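PDB 6XPJ: ethanolamine utilization protein EutS from Streptococcus intermedius SK54 = ATCC 27335, which forms hexameric tiles, each with a central pore, as a shell protein, probably a minor one, of the bacterial microcompartment for choline degradation. Local coordinates for the interface of chains A and B. Numbering follows the deposited sequence. Chains: chain A/B, Ethanolamine utilization protein EutS.

Contact 1: the interface of chains A and B. Residues chain A 16-18; chain B 19, 21, 23, 51, 53.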
loop_
_atom_site.group_PDB
_atom_site.type_symbol
_atom_site.label_atom_id
_atom_site.label_comp_id
_atom_site.label_asym_id
_atom_site.label_seq_id
_atom_site.Cartn_x
_atom_site.Cartn_y
_atom_site.Cartn_z
ATOM N N SER A 16 -2.412 9.680 8.087
ATOM C CA SER A 16 -2.967 9.262 6.787
ATOM C C SER A 16 -4.398 8.777 6.970
ATOM O O SER A 16 -4.633 7.803 7.697
ATOM C CB SER A 16 -2.101 8.226 6.174
ATOM O OG SER A 16 -2.449 8.019 4.819
ATOM N N VAL A 17 -5.309 9.368 6.225
ATOM C CA VAL A 17 -6.712 8.893 6.164
ATOM C C VAL A 17 -7.097 8.921 4.697
ATOM O O VAL A 17 -6.532 9.687 3.923
ATOM C CB VAL A 17 -7.652 9.751 7.032
ATOM C CG1 VAL A 17 -7.196 9.767 8.500
ATOM C CG2 VAL A 17 -7.785 11.168 6.506
ATOM N N PRO A 18 -8.090 8.127 4.293
ATOM C CA PRO A 18 -8.568 8.218 2.920
ATOM C C PRO A 18 -9.330 9.521 2.718
ATOM O O PRO A 18 -10.056 9.981 3.595
ATOM C CB PRO A 18 -9.505 7.026 2.762
ATOM C CG PRO A 18 -9.757 6.486 4.138
ATOM C CD PRO A 18 -8.807 7.155 5.098
ATOM N N GLY B 19 -4.254 7.835 10.666
ATOM C CA GLY B 19 -5.172 8.720 11.384
ATOM C C GLY B 19 -6.230 7.932 12.111
ATOM O O GLY B 19 -6.201 6.677 12.102
ATOM N N GLN B 21 -10.194 7.902 12.077
ATOM C CA GLN B 21 -11.297 8.471 11.276
ATOM C C GLN B 21 -12.263 7.371 10.857
ATOM O O GLN B 21 -11.796 6.269 10.474
ATOM C CB GLN B 21 -10.731 9.164 10.031
ATOM C CG GLN B 21 -11.796 9.827 9.168
ATOM C CD GLN B 21 -11.162 10.776 8.192
ATOM O OE1 GLN B 21 -10.655 11.828 8.594
ATOM N NE2 GLN B 21 -11.173 10.395 6.927
ATOM N N THR B 23 -14.526 7.232 7.669
ATOM C CA THR B 23 -14.649 7.976 6.396
ATOM C C THR B 23 -15.987 7.637 5.721
ATOM O O THR B 23 -16.395 8.375 4.810
ATOM C CB THR B 23 -13.461 7.685 5.483
ATOM O OG1 THR B 23 -12.259 7.800 6.245
ATOM C CG2 THR B 23 -13.413 8.621 4.300
ATOM N N SER B 51 -16.077 2.372 6.666
ATOM C CA SER B 51 -14.626 2.548 6.382
ATOM C C SER B 51 -13.985 3.202 7.601
ATOM O O SER B 51 -14.439 4.285 8.007
ATOM C CB SER B 51 -14.456 3.415 5.175
ATOM O OG SER B 51 -13.066 3.591 4.883
ATOM N N THR B 53 -10.160 3.910 9.964
ATOM C CA THR B 53 -8.699 4.025 10.094
ATOM C C THR B 53 -8.418 4.340 11.559
ATOM O O THR B 53 -9.066 5.222 12.106
ATOM C CB THR B 53 -8.140 5.146 9.214
ATOM O OG1 THR B 53 -8.708 5.010 7.896
ATOM C CG2 THR B 53 -6.627 5.144 9.276
HETATM O O HOH W 1 -11.474 12.133 4.585
#
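The C-terminal end of strand 11-18, a strand that, as in related EutS/PduU proteins, probably contributes to the six-stranded beta-barrel on one side of the hexamer, meets chain B where that subunit leaves its own copy of the strand. A:Ser16, A:Val17 and A:Pro18 run past B:Gly19 and the first residues of strand 21-28, with B:Thr53 at the end of strand 46-53 beside them. A direct backbone hydrogen bond joins the chains: B:Gly19 N gives its hydrogen to the carbonyl A:Ser16 O at 3.0 Å, nearly straight at the hydrogen, but coming in well above the carbonyl plane instead of along a lone pair. Next along the strand, A:Val17 meets B:Gln21 at about a right angle and spreads its two methyls over different parts of it. CG1 reaches the backbone of chain B, 3.7 Å from B:Gly19 CA, while CG2 packs against the terminal amide, 3.8 Å from B:Gln21 CD. B:Gln21 brings the amide there with CG anti to its backbone N (chi1 -178°) and the chain extended beyond. The amide is not loose: its nitrogen, NE2, donates to the hydroxyl B:Thr23 OG1 at 2.9 Å, an almost linear bond in the amide plane, which would fix the turn of the group that A:Val17 rests on. The same nitrogen is joined through water 1 to the carbonyl A:Pro18 O, so a water-bridged link also crosses the interface. The CG-CD edge of the A:Pro18 pyrrolidine ring rests against two threonine hydroxyls, the ring crossing the B:Thr23 side chain at a slant and running opposite to that of B:Thr53. B:Thr23 OG1 sits over one face of the ring, 3.5 Å from A:Pro18 CG, whereas B:Thr53 OG1 comes to the ring's edge, 3.5 Å from A:Pro18 CD.

Contact 2: the interface of chains A and B. Residues chain A 56, 59, 78; chain B 28, 35, 38, 49, 84.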
loop_
_atom_site.group_PDB
_atom_site.type_symbol
_atom_site.label_atom_id
_atom_site.label_comp_id
_atom_site.label_asym_id
_atom_site.label_seq_id
_atom_site.Cartn_x
_atom_site.Cartn_y
_atom_site.Cartn_z
ATOM N N GLU A 56 -14.249 1.261 -0.003
ATOM C CA GLU A 56 -15.511 0.600 0.367
ATOM C C GLU A 56 -16.667 1.188 -0.441
ATOM O O GLU A 56 -17.710 0.510 -0.553
ATOM C CB GLU A 56 -15.819 0.778 1.846
ATOM C CG GLU A 56 -14.806 0.115 2.766
ATOM C CD GLU A 56 -13.550 0.900 3.118
ATOM O OE1 GLU A 56 -13.320 1.998 2.567
ATOM O OE2 GLU A 56 -12.811 0.418 4.002
ATOM N N ILE A 59 -19.014 -0.553 -3.610
ATOM C CA ILE A 59 -20.309 -1.278 -3.569
ATOM C C ILE A 59 -21.464 -0.270 -3.738
ATOM O O ILE A 59 -22.496 -0.639 -4.336
ATOM C CB ILE A 59 -20.441 -2.138 -2.295
ATOM C CG1 ILE A 59 -21.566 -3.162 -2.443
ATOM C CG2 ILE A 59 -20.618 -1.313 -1.046
ATOM C CD1 ILE A 59 -21.379 -4.131 -3.576
ATOM N N ARG A 78 -13.729 -3.832 -3.707
ATOM C CA ARG A 78 -13.577 -3.018 -2.476
ATOM C C ARG A 78 -12.121 -2.990 -2.010
ATOM O O ARG A 78 -11.804 -2.249 -1.050
ATOM C CB ARG A 78 -14.498 -3.560 -1.387
ATOM C CG ARG A 78 -14.072 -4.896 -0.796
ATOM C CD ARG A 78 -14.932 -5.241 0.401
ATOM N NE ARG A 78 -14.525 -6.480 1.072
ATOM C CZ ARG A 78 -13.555 -6.592 1.968
ATOM N NH1 ARG A 78 -12.818 -5.552 2.345
ATOM N NH2 ARG A 78 -13.285 -7.787 2.471
ATOM N N ILE B 28 -27.126 1.193 2.366
ATOM C CA ILE B 28 -27.831 0.930 1.086
ATOM C C ILE B 28 -29.172 0.330 1.496
ATOM O O ILE B 28 -29.199 -0.809 2.012
ATOM C CB ILE B 28 -27.039 0.011 0.146
ATOM C CG1 ILE B 28 -25.624 0.531 -0.092
ATOM C CG2 ILE B 28 -27.820 -0.160 -1.154
ATOM C CD1 ILE B 28 -24.752 -0.396 -0.889
ATOM N N VAL B 35 -25.515 -6.639 -5.861
ATOM C CA VAL B 35 -24.786 -6.209 -4.639
ATOM C C VAL B 35 -24.902 -7.309 -3.576
ATOM O O VAL B 35 -23.916 -7.615 -2.851
ATOM C CB VAL B 35 -25.308 -4.840 -4.157
ATOM C CG1 VAL B 35 -24.932 -4.550 -2.718
ATOM C CG2 VAL B 35 -24.811 -3.751 -5.091
ATOM N N CYS B 38 -22.534 -10.031 -4.802
ATOM C CA CYS B 38 -21.073 -9.801 -4.596
ATOM C C CYS B 38 -20.687 -10.025 -3.116
ATOM O O CYS B 38 -19.530 -10.407 -2.881
ATOM C CB CYS B 38 -20.628 -8.457 -5.175
ATOM S SG CYS B 38 -20.573 -7.111 -3.973
ATOM N N VAL B 49 -22.252 -0.177 5.537
ATOM C CA VAL B 49 -20.856 -0.159 5.033
ATOM C C VAL B 49 -20.081 0.846 5.859
ATOM O O VAL B 49 -20.464 2.016 5.914
ATOM C CB VAL B 49 -20.805 0.186 3.536
ATOM C CG1 VAL B 49 -19.393 -0.020 3.007
ATOM C CG2 VAL B 49 -21.815 -0.645 2.754
ATOM N N MET B 84 -18.970 -4.707 6.744
ATOM C CA MET B 84 -20.300 -4.679 6.119
ATOM C C MET B 84 -21.204 -5.574 6.941
ATOM O O MET B 84 -20.749 -6.616 7.439
ATOM C CB MET B 84 -20.254 -5.072 4.637
ATOM C CG MET B 84 -19.609 -3.968 3.808
ATOM S SD MET B 84 -19.842 -4.175 2.026
ATOM C CE MET B 84 -18.414 -3.311 1.389
#
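Apolar packing carries this part of the subunit interface, where A:Ile59, near the start of helix 58-68, enters a pocket lined by strands and helix 33-39 of chain B. The two branches of A:Ile59 part company: CG1 stands anti to the backbone N (chi1 -164°) and takes CD1 with it toward helix 33-39, while CG2 points to the strands. On the helix side, A:Ile59 CG1 lies 3.7 Å from B:Val35 CG1, and CD1 leans on both methyls of that valine. CD1 also faces B:Cys38, but the thiol is poorly ordered and its modelled approach is too close to be trusted. On the strand side, A:Ile59 CG2 meets the terminal methyl B:Met84 CE at 3.8 Å and B:Val49 CG2 at 4.0 Å. B:Met84 delivers its methyl from strand 82-87 on a chain extended beyond CG.

Charged residues of chain A join through their aliphatic carbons. A:Glu56 CB rests 3.8 Å from B:Val49 CG1, and its chain bends at chi2 (85°), turning the carboxylate away from that methyl. A:Arg78 runs opposite to B:Met84, with CD, the methylene bonded to NE, 4.1 Å from B:Met84 CE. The delta-methyl B:Ile28 CD1 comes to 4.1 Å from the backbone carbonyl A:Ile59 O.

Contact 1 and contact 2 belong to one interface between neighbouring subunits, with their C-alpha centres about 17 Å apart. On chain B they share two strands: strand 21-28 begins at contact 1 and ends at contact 2, and strand 46-53 also serves both. Chain A brings strand 11-18 to contact 1, and 3-10 helix 55-57, helix 58-68 and the loop after strand 72-77 to contact 2. Contact 1 is partly polar and water-bridged, contact 2 chiefly apolar. The interface is not an exact two-fold, consistent with a ring of six in which each subunit meets its two neighbours through different faces.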